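Local coordinates for protein N-acetylglucosaminidase (Paenibacillus barengoltzii, PDB 6INX) that probably hydrolyses glycosidic bonds next to N-acetylglucosamine units in glycans, as a TIM-barrel enzyme of glycoside hydrolase family 18, at residues Q181-G189 with R210-F220; L194-Y202 with S299-K309. One frame throughout, in Å; residues are numbered along the deposited sequence.

Contact 1: residues Q181-G189 with R210-F220; sequences QLMTYDMRG and RISVDASVNLF
L182 sets its CD2 methyl on the ring of F220, 3.4 Å from the ring centroid and only 1° off its normal. This is a CH-pi contact, centred so well that no ring carbon is favoured. The other branch, CD1, reaches V217 CG2 at 4.1 Å, so one leucine's methyls touch residues about a turn apart on helix 213-222. T184 comes next, its OG1 3.5 Å from V213 CG2; the polar role of that hydroxyl is filled by G233 N, while S216 OG is paired with A160 O.

M187 can be followed outward along I211-V213. Its CB lies 3.7 Å from I211 CG2, the sulfur SD is 3.9 Å from S212 C, and the bend at chi3 (-71°) turns CE onto the backbone at V213 N. S212 is the N-cap, its OG accepting from A215 N, with T203 a further polar partner.

R188 extends its chain to I211 O, which receives NH2 at 2.8 Å with an N-H...O angle of 163°. The oxygen lies in the guanidinium plane and offers a lone pair; NH1 adds a weak second bond to it at 3.3 Å. D207 holds NE in a salt bridge and H197 O takes NH1, which together fix the rotation of the group. A leucine in its place would probably leave I211 O without its donor and the D207 carboxylate without its charge mate.

Strand 179-183 and helix 213-222 are a beta-alpha unit of the TIM barrel; their interface is mostly apolar, its buried hydroxyls paired with barrel backbone atoms, the arginine binding backbone just ahead of the helix.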
loop_
_atom_site.group_PDB
_atom_site.type_symbol
_atom_site.label_atom_id
_atom_site.label_comp_id
_atom_site.label_asym_id
_atom_site.label_seq_id
_atom_site.Cartn_x
_atom_site.Cartn_y
_atom_site.Cartn_z
ATOM N N GLN A 181 16.099 -8.259 11.241
ATOM C CA GLN A 181 15.356 -9.266 10.488
ATOM C C GLN A 181 14.168 -8.590 9.821
ATOM O O GLN A 181 13.256 -8.115 10.502
ATOM C CB GLN A 181 14.884 -10.371 11.420
ATOM C CG GLN A 181 16.016 -11.046 12.149
ATOM C CD GLN A 181 15.508 -11.984 13.197
ATOM O OE1 GLN A 181 14.960 -11.550 14.214
ATOM N NE2 GLN A 181 15.664 -13.280 12.960
ATOM N N LEU A 182 14.168 -8.550 8.495
ATOM C CA LEU A 182 13.050 -7.975 7.764
ATOM C C LEU A 182 11.978 -9.039 7.604
ATOM O O LEU A 182 12.214 -10.096 7.001
ATOM C CB LEU A 182 13.486 -7.445 6.397
ATOM C CG LEU A 182 14.633 -6.447 6.374
ATOM C CD1 LEU A 182 14.862 -5.985 4.936
ATOM C CD2 LEU A 182 14.319 -5.293 7.305
ATOM N N MET A 183 10.794 -8.760 8.134
ATOM C CA MET A 183 9.688 -9.709 8.044
ATOM C C MET A 183 9.073 -9.592 6.649
ATOM O O MET A 183 7.997 -9.021 6.448
ATOM C CB MET A 183 8.672 -9.444 9.145
ATOM C CG MET A 183 9.162 -9.919 10.520
ATOM S SD MET A 183 7.937 -9.705 11.822
ATOM C CE MET A 183 7.929 -7.924 11.882
ATOM N N THR A 184 9.801 -10.142 5.669
ATOM C CA THR A 184 9.353 -10.136 4.270
ATOM C C THR A 184 8.368 -11.285 4.016
ATOM O O THR A 184 8.544 -12.144 3.147
ATOM C CB THR A 184 10.532 -10.120 3.298
ATOM O OG1 THR A 184 11.397 -11.237 3.548
ATOM C CG2 THR A 184 11.325 -8.826 3.427
ATOM N N TYR A 185 7.309 -11.272 4.821
ATOM C CA TYR A 185 6.178 -12.178 4.719
ATOM C C TYR A 185 4.982 -11.440 5.302
ATOM O O TYR A 185 5.132 -10.400 5.951
ATOM C CB TYR A 185 6.434 -13.546 5.384
ATOM C CG TYR A 185 7.090 -13.545 6.747
ATOM C CD1 TYR A 185 6.407 -13.121 7.872
ATOM C CD2 TYR A 185 8.398 -13.994 6.907
ATOM C CE1 TYR A 185 7.005 -13.141 9.126
ATOM C CE2 TYR A 185 9.002 -14.029 8.165
ATOM C CZ TYR A 185 8.299 -13.589 9.260
ATOM O OH TYR A 185 8.874 -13.608 10.514
ATOM N N ASP A 186 3.783 -11.977 5.061
ATOM C CA ASP A 186 2.536 -11.236 5.324
ATOM C C ASP A 186 2.561 -9.859 4.662
ATOM O O ASP A 186 1.912 -8.922 5.136
ATOM C CB ASP A 186 2.228 -11.064 6.821
ATOM C CG ASP A 186 2.169 -12.365 7.570
ATOM O OD1 ASP A 186 1.794 -13.391 6.977
ATOM O OD2 ASP A 186 2.500 -12.344 8.782
ATOM N N MET A 187 3.327 -9.713 3.573
ATOM C CA MET A 187 3.455 -8.396 2.950
ATOM C C MET A 187 2.171 -7.979 2.262
ATOM O O MET A 187 1.935 -6.776 2.071
ATOM C CB MET A 187 4.623 -8.364 1.963
ATOM C CG MET A 187 5.988 -8.397 2.672
ATOM S SD MET A 187 7.419 -8.188 1.601
ATOM C CE MET A 187 7.400 -9.763 0.731
ATOM N N ARG A 188 1.366 -8.963 1.878
ATOM C CA ARG A 188 -0.021 -8.816 1.475
ATOM C C ARG A 188 -0.783 -9.842 2.291
ATOM O O ARG A 188 -0.404 -11.015 2.318
ATOM C CB ARG A 188 -0.176 -9.127 -0.011
ATOM C CG ARG A 188 0.617 -8.162 -0.876
ATOM C CD ARG A 188 0.760 -8.656 -2.319
ATOM N NE ARG A 188 1.536 -7.681 -3.077
ATOM C CZ ARG A 188 2.854 -7.507 -2.985
ATOM N NH1 ARG A 188 3.582 -8.254 -2.160
ATOM N NH2 ARG A 188 3.451 -6.554 -3.693
ATOM N N GLY A 189 -1.823 -9.400 2.984
ATOM C CA GLY A 189 -2.497 -10.283 3.913
ATOM C C GLY A 189 -3.779 -9.689 4.454
ATOM O O GLY A 189 -4.673 -9.340 3.681
ATOM N N ARG A 210 3.313 -2.605 -4.211
ATOM C CA ARG A 210 4.628 -2.631 -4.845
ATOM C C ARG A 210 5.732 -3.230 -3.978
ATOM O O ARG A 210 6.895 -3.212 -4.389
ATOM C CB ARG A 210 5.023 -1.235 -5.342
ATOM C CG ARG A 210 3.942 -0.539 -6.185
ATOM C CD ARG A 210 3.537 -1.339 -7.424
ATOM N NE ARG A 210 4.631 -1.475 -8.374
ATOM C CZ ARG A 210 4.708 -2.439 -9.287
ATOM N NH1 ARG A 210 3.754 -3.359 -9.372
ATOM N NH2 ARG A 210 5.759 -2.482 -10.099
ATOM N N ILE A 211 5.405 -3.774 -2.810
ATOM C CA ILE A 211 6.420 -4.298 -1.899
ATOM C C ILE A 211 6.858 -5.702 -2.320
ATOM O O ILE A 211 6.151 -6.428 -3.026
ATOM C CB ILE A 211 5.907 -4.251 -0.445
ATOM C CG1 ILE A 211 7.047 -4.378 0.582
ATOM C CG2 ILE A 211 4.859 -5.327 -0.223
ATOM C CD1 ILE A 211 8.128 -3.307 0.488
ATOM N N SER A 212 8.060 -6.074 -1.879
ATOM C CA SER A 212 8.698 -7.354 -2.160
ATOM C C SER A 212 9.931 -7.408 -1.265
ATOM O O SER A 212 10.290 -6.410 -0.638
ATOM C CB SER A 212 9.103 -7.475 -3.637
ATOM O OG SER A 212 10.087 -6.509 -3.973
ATOM N N VAL A 213 10.586 -8.576 -1.218
ATOM C CA VAL A 213 11.877 -8.661 -0.528
ATOM C C VAL A 213 12.837 -7.616 -1.081
ATOM O O VAL A 213 13.454 -6.845 -0.337
ATOM C CB VAL A 213 12.489 -10.067 -0.663
ATOM C CG1 VAL A 213 13.945 -10.054 -0.150
ATOM C CG2 VAL A 213 11.660 -11.124 0.044
ATOM N N ASP A 214 12.966 -7.582 -2.412
ATOM C CA ASP A 214 13.906 -6.677 -3.057
ATOM C C ASP A 214 13.572 -5.222 -2.733
ATOM O O ASP A 214 14.457 -4.432 -2.381
ATOM C CB ASP A 214 13.868 -6.965 -4.565
ATOM C CG ASP A 214 14.771 -6.064 -5.379
ATOM O OD1 ASP A 214 15.980 -5.953 -5.083
ATOM O OD2 ASP A 214 14.247 -5.494 -6.365
ATOM N N ALA A 215 12.293 -4.847 -2.827
ATOM C CA ALA A 215 11.931 -3.464 -2.526
ATOM C C ALA A 215 12.149 -3.136 -1.052
ATOM O O ALA A 215 12.549 -2.015 -0.714
ATOM C CB ALA A 215 10.483 -3.179 -2.929
ATOM N N SER A 216 11.908 -4.105 -0.166
ATOM C CA SER A 216 12.098 -3.890 1.268
ATOM C C SER A 216 13.571 -3.695 1.602
ATOM O O SER A 216 13.930 -2.755 2.319
ATOM C CB SER A 216 11.483 -5.058 2.053
ATOM O OG SER A 216 11.661 -4.878 3.450
ATOM N N VAL A 217 14.434 -4.580 1.090
ATOM C CA VAL A 217 15.874 -4.431 1.284
ATOM C C VAL A 217 16.332 -3.056 0.815
ATOM O O VAL A 217 17.043 -2.339 1.524
ATOM C CB VAL A 217 16.622 -5.570 0.570
ATOM C CG1 VAL A 217 18.132 -5.307 0.591
ATOM C CG2 VAL A 217 16.281 -6.924 1.205
ATOM N N ASN A 218 15.893 -2.654 -0.376
ATOM C CA ASN A 218 16.260 -1.338 -0.882
ATOM C C ASN A 218 15.801 -0.218 0.055
ATOM O O ASN A 218 16.553 0.731 0.303
ATOM C CB ASN A 218 15.709 -1.172 -2.296
ATOM C CG ASN A 218 16.505 -1.960 -3.320
ATOM O OD1 ASN A 218 17.624 -2.397 -3.047
ATOM N ND2 ASN A 218 15.929 -2.154 -4.502
ATOM N N LEU A 219 14.579 -0.311 0.597
ATOM C CA LEU A 219 14.105 0.702 1.543
ATOM C C LEU A 219 15.008 0.786 2.768
ATOM O O LEU A 219 15.376 1.881 3.215
ATOM C CB LEU A 219 12.683 0.369 1.997
ATOM C CG LEU A 219 11.517 0.589 1.044
ATOM C CD1 LEU A 219 10.218 0.153 1.722
ATOM C CD2 LEU A 219 11.446 2.044 0.621
ATOM N N PHE A 220 15.361 -0.364 3.339
ATOM C CA PHE A 220 16.153 -0.359 4.561
ATOM C C PHE A 220 17.597 0.060 4.301
ATOM O O PHE A 220 18.204 0.733 5.136
ATOM C CB PHE A 220 16.060 -1.725 5.247
ATOM C CG PHE A 220 14.810 -1.884 6.074
ATOM C CD1 PHE A 220 14.850 -1.665 7.440
ATOM C CD2 PHE A 220 13.592 -2.195 5.486
ATOM C CE1 PHE A 220 13.692 -1.775 8.213
ATOM C CE2 PHE A 220 12.432 -2.311 6.255
ATOM C CZ PHE A 220 12.488 -2.103 7.621
#

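Contact 2: residues L194-Y202 with S299-K309; sequences LTGHHTNLY and SYDDEMSIRYK
K309, one turn beyond the capping box (D302, S305) that starts helix 303-316, reaches across to T199 of the loop after the sixth barrel strand.

The extended K309 chain delivers NZ to three oxygens. Two belong to T199: OG1 at 2.7 Å and the backbone O at 2.9 Å. The third is D301 OD2, a salt bridge of 2.7 Å that uses the syn lone pair of the carboxylate. S305 OG donates to D301 OD1 from above the carboxylate plane, helping hold that acid in position. T199 CG2 packs 3.6 Å from D301 CG and lies over a face of the H198 ring near the rim.

At the other end chi1 of 166° swings the S299 hydroxyl toward 194-202, where OG accepts from H198 N at 2.8 Å along a nearly straight bond (167°). The same hydroxyl meets a water at 2.7 Å, which is also bonded to H197 ND1. Close by, G196 O is buried without a polar partner, against S299 CB. L201 adds an apolar touch, CD2 to Y308 CB at 3.8 Å.

D301 OD2 is further bound by A235 N of barrel strand 230-235, and K309 packs on I232 of that strand. H197 NE2 bonds D283 OD2 at the end of strand 279-283, its side chain touching A288 of the adjacent strand 288-292. The loop 194-202 is therefore held between barrel, inserted sheet and helix 303-316.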
loop_
_atom_site.group_PDB
_atom_site.type_symbol
_atom_site.label_atom_id
_atom_site.label_comp_id
_atom_site.label_asym_id
_atom_site.label_seq_id
_atom_site.Cartn_x
_atom_site.Cartn_y
_atom_site.Cartn_z
ATOM N N LEU A 194 -7.103 -7.384 -2.309
ATOM C CA LEU A 194 -6.503 -7.751 -3.587
ATOM C C LEU A 194 -5.538 -8.909 -3.369
ATOM O O LEU A 194 -4.702 -8.858 -2.463
ATOM C CB LEU A 194 -5.722 -6.564 -4.151
ATOM C CG LEU A 194 -5.298 -6.791 -5.600
ATOM C CD1 LEU A 194 -6.503 -6.719 -6.522
ATOM C CD2 LEU A 194 -4.257 -5.751 -6.008
ATOM N N THR A 195 -5.646 -9.946 -4.198
ATOM C CA THR A 195 -4.721 -11.056 -4.063
ATOM C C THR A 195 -3.326 -10.658 -4.535
ATOM O O THR A 195 -3.135 -9.727 -5.333
ATOM C CB THR A 195 -5.184 -12.276 -4.863
ATOM O OG1 THR A 195 -5.144 -11.989 -6.270
ATOM C CG2 THR A 195 -6.599 -12.682 -4.484
ATOM N N GLY A 196 -2.341 -11.373 -4.013
ATOM C CA GLY A 196 -0.970 -11.189 -4.443
ATOM C C GLY A 196 -0.061 -12.067 -3.609
ATOM O O GLY A 196 -0.521 -12.857 -2.789
ATOM N N HIS A 197 1.234 -11.903 -3.831
ATOM C CA HIS A 197 2.218 -12.745 -3.164
ATOM C C HIS A 197 2.545 -12.171 -1.793
ATOM O O HIS A 197 2.891 -10.994 -1.680
ATOM C CB HIS A 197 3.490 -12.756 -4.002
ATOM C CG HIS A 197 3.288 -13.254 -5.399
ATOM N ND1 HIS A 197 2.773 -14.502 -5.672
ATOM C CD2 HIS A 197 3.520 -12.669 -6.598
ATOM C CE1 HIS A 197 2.702 -14.669 -6.982
ATOM N NE2 HIS A 197 3.152 -13.571 -7.567
ATOM N N HIS A 198 2.504 -13.012 -0.757
ATOM C CA HIS A 198 2.746 -12.497 0.588
ATOM C C HIS A 198 4.217 -12.466 0.966
ATOM O O HIS A 198 4.588 -11.759 1.909
ATOM C CB HIS A 198 1.845 -13.204 1.624
ATOM C CG HIS A 198 2.450 -14.413 2.277
ATOM N ND1 HIS A 198 3.072 -14.361 3.506
ATOM C CD2 HIS A 198 2.420 -15.723 1.929
ATOM C CE1 HIS A 198 3.449 -15.575 3.862
ATOM N NE2 HIS A 198 3.067 -16.421 2.922
ATOM N N THR A 199 5.060 -13.195 0.240
ATOM C CA THR A 199 6.457 -13.340 0.616
ATOM C C THR A 199 7.341 -13.356 -0.636
ATOM O O THR A 199 8.318 -14.104 -0.734
ATOM C CB THR A 199 6.626 -14.521 1.579
ATOM O OG1 THR A 199 7.947 -14.541 2.131
ATOM C CG2 THR A 199 6.280 -15.865 0.925
ATOM N N ASN A 200 7.023 -12.474 -1.584
ATOM C CA ASN A 200 7.653 -12.485 -2.900
ATOM C C ASN A 200 9.034 -11.836 -2.907
ATOM O O ASN A 200 9.234 -10.743 -2.373
ATOM C CB ASN A 200 6.773 -11.756 -3.922
ATOM C CG ASN A 200 6.365 -10.341 -3.480
ATOM O OD1 ASN A 200 5.945 -10.116 -2.330
ATOM N ND2 ASN A 200 6.460 -9.380 -4.411
ATOM N N LEU A 201 9.976 -12.508 -3.574
ATOM C CA LEU A 201 11.310 -11.954 -3.745
ATOM C C LEU A 201 11.284 -10.632 -4.513
ATOM O O LEU A 201 11.896 -9.648 -4.087
ATOM C CB LEU A 201 12.207 -12.984 -4.440
ATOM C CG LEU A 201 13.644 -12.517 -4.648
ATOM C CD1 LEU A 201 14.270 -12.121 -3.317
ATOM C CD2 LEU A 201 14.464 -13.617 -5.316
ATOM N N TYR A 202 10.607 -10.589 -5.671
ATOM C CA TYR A 202 10.583 -9.380 -6.485
ATOM C C TYR A 202 9.156 -8.891 -6.698
ATOM O O TYR A 202 8.194 -9.659 -6.651
ATOM C CB TYR A 202 11.212 -9.599 -7.875
ATOM C CG TYR A 202 12.682 -9.951 -7.870
ATOM C CD1 TYR A 202 13.654 -9.011 -7.574
ATOM C CD2 TYR A 202 13.089 -11.240 -8.177
ATOM C CE1 TYR A 202 15.005 -9.356 -7.584
ATOM C CE2 TYR A 202 14.423 -11.588 -8.189
ATOM C CZ TYR A 202 15.372 -10.650 -7.893
ATOM O OH TYR A 202 16.704 -11.015 -7.910
ATOM N N SER A 299 -1.011 -17.994 -1.630
ATOM C CA SER A 299 0.360 -17.545 -1.837
ATOM C C SER A 299 1.258 -18.205 -0.796
ATOM O O SER A 299 0.904 -18.254 0.381
ATOM C CB SER A 299 0.434 -16.029 -1.626
ATOM O OG SER A 299 1.772 -15.617 -1.495
ATOM N N TYR A 300 2.442 -18.666 -1.207
ATOM C CA TYR A 300 3.309 -19.381 -0.270
ATOM C C TYR A 300 4.754 -19.320 -0.752
ATOM O O TYR A 300 5.039 -18.796 -1.824
ATOM C CB TYR A 300 2.812 -20.825 -0.065
ATOM C CG TYR A 300 2.967 -21.749 -1.254
ATOM C CD1 TYR A 300 2.250 -21.539 -2.423
ATOM C CD2 TYR A 300 3.814 -22.851 -1.197
ATOM C CE1 TYR A 300 2.378 -22.390 -3.512
ATOM C CE2 TYR A 300 3.946 -23.718 -2.288
ATOM C CZ TYR A 300 3.222 -23.478 -3.436
ATOM O OH TYR A 300 3.346 -24.330 -4.522
ATOM N N ASP A 301 5.661 -19.854 0.079
ATOM C CA ASP A 301 7.068 -20.075 -0.248
ATOM C C ASP A 301 7.288 -21.574 -0.433
ATOM O O ASP A 301 6.682 -22.395 0.273
ATOM C CB ASP A 301 7.963 -19.647 0.937
ATOM C CG ASP A 301 8.807 -18.395 0.659
ATOM O OD1 ASP A 301 8.983 -17.990 -0.511
ATOM O OD2 ASP A 301 9.313 -17.806 1.648
ATOM N N ASP A 302 8.146 -21.938 -1.385
ATOM C CA ASP A 302 8.523 -23.346 -1.503
ATOM C C ASP A 302 10.030 -23.485 -1.666
ATOM O O ASP A 302 10.760 -22.505 -1.506
ATOM C CB ASP A 302 7.727 -24.052 -2.617
ATOM C CG ASP A 302 8.056 -23.548 -4.017
ATOM O OD1 ASP A 302 8.941 -22.691 -4.186
ATOM O OD2 ASP A 302 7.420 -24.030 -4.976
ATOM N N GLU A 303 10.520 -24.690 -1.983
ATOM C CA GLU A 303 11.962 -24.846 -2.158
ATOM C C GLU A 303 12.484 -23.996 -3.313
ATOM O O GLU A 303 13.628 -23.525 -3.270
ATOM C CB GLU A 303 12.318 -26.322 -2.372
ATOM C CG GLU A 303 11.869 -27.244 -1.242
ATOM C CD GLU A 303 10.508 -27.876 -1.491
ATOM O OE1 GLU A 303 9.564 -27.169 -1.920
ATOM O OE2 GLU A 303 10.380 -29.094 -1.268
ATOM N N MET A 304 11.656 -23.769 -4.333
ATOM C CA MET A 304 12.071 -22.993 -5.501
ATOM C C MET A 304 12.245 -21.514 -5.150
ATOM O O MET A 304 13.279 -20.905 -5.451
ATOM C CB MET A 304 11.033 -23.183 -6.612
ATOM C CG MET A 304 11.420 -22.727 -8.008
ATOM S SD MET A 304 10.157 -23.213 -9.221
ATOM C CE MET A 304 10.433 -24.980 -9.332
ATOM N N SER A 305 11.250 -20.919 -4.494
ATOM C CA SER A 305 11.385 -19.517 -4.111
ATOM C C SER A 305 12.465 -19.328 -3.049
ATOM O O SER A 305 13.189 -18.328 -3.065
ATOM C CB SER A 305 10.037 -18.961 -3.645
ATOM O OG SER A 305 9.516 -19.679 -2.537
ATOM N N ILE A 306 12.610 -20.295 -2.138
ATOM C CA ILE A 306 13.673 -20.212 -1.144
ATOM C C ILE A 306 15.052 -20.225 -1.810
ATOM O O ILE A 306 15.933 -19.440 -1.440
ATOM C CB ILE A 306 13.502 -21.308 -0.077
ATOM C CG1 ILE A 306 12.334 -20.958 0.851
ATOM C CG2 ILE A 306 14.788 -21.505 0.719
ATOM C CD1 ILE A 306 11.967 -22.094 1.809
ATOM N N ARG A 307 15.263 -21.087 -2.823
ATOM C CA ARG A 307 16.562 -21.053 -3.508
ATOM C C ARG A 307 16.813 -19.689 -4.123
ATOM O O ARG A 307 17.924 -19.159 -4.042
ATOM C CB ARG A 307 16.704 -22.157 -4.576
ATOM C CG ARG A 307 17.937 -22.063 -5.543
ATOM C CD ARG A 307 19.178 -22.277 -4.705
ATOM N NE ARG A 307 20.438 -22.267 -5.417
ATOM C CZ ARG A 307 21.195 -23.346 -5.644
ATOM N NH1 ARG A 307 20.828 -24.562 -5.214
ATOM N NH2 ARG A 307 22.370 -23.197 -6.287
ATOM N N TYR A 308 15.790 -19.099 -4.749
ATOM C CA TYR A 308 15.969 -17.766 -5.313
ATOM C C TYR A 308 16.291 -16.743 -4.229
ATOM O O TYR A 308 17.132 -15.862 -4.433
ATOM C CB TYR A 308 14.730 -17.342 -6.106
ATOM C CG TYR A 308 14.702 -17.850 -7.534
ATOM C CD1 TYR A 308 15.523 -17.288 -8.506
ATOM C CD2 TYR A 308 13.842 -18.874 -7.909
ATOM C CE1 TYR A 308 15.498 -17.747 -9.817
ATOM C CE2 TYR A 308 13.807 -19.342 -9.222
ATOM C CZ TYR A 308 14.642 -18.773 -10.164
ATOM O OH TYR A 308 14.618 -19.228 -11.471
ATOM N N LYS A 309 15.648 -16.853 -3.065
ATOM C CA LYS A 309 15.944 -15.934 -1.969
ATOM C C LYS A 309 17.382 -16.089 -1.487
ATOM O O LYS A 309 18.056 -15.095 -1.197
ATOM C CB LYS A 309 14.959 -16.155 -0.820
ATOM C CG LYS A 309 13.526 -15.699 -1.127
ATOM C CD LYS A 309 12.621 -15.815 0.096
ATOM C CE LYS A 309 11.207 -15.327 -0.232
ATOM N NZ LYS A 309 10.280 -15.341 0.947
HETATM O O HOH W 1 3.155 -16.355 -3.639
#

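Contacts 1 and 2 have centres about 11 Å apart and interleave along the chain, since 194-202 belongs to the long connection between strand 179-183 and helix 213-222. Two probable hydrogen bonds join them directly: T199 OG1 with T184 O at 2.7 Å, and V213 N with N200 O at 2.8 Å, the latter at the first residue of the helix. T199 thus ties K309 of contact 2 to the strand end of contact 1. That end carries the sequence MTYD, which fits the family 18 M-x-Y-D motif on the sixth barrel strand; Y185 also packs on W324, consistent with a place beside the active-site cleft.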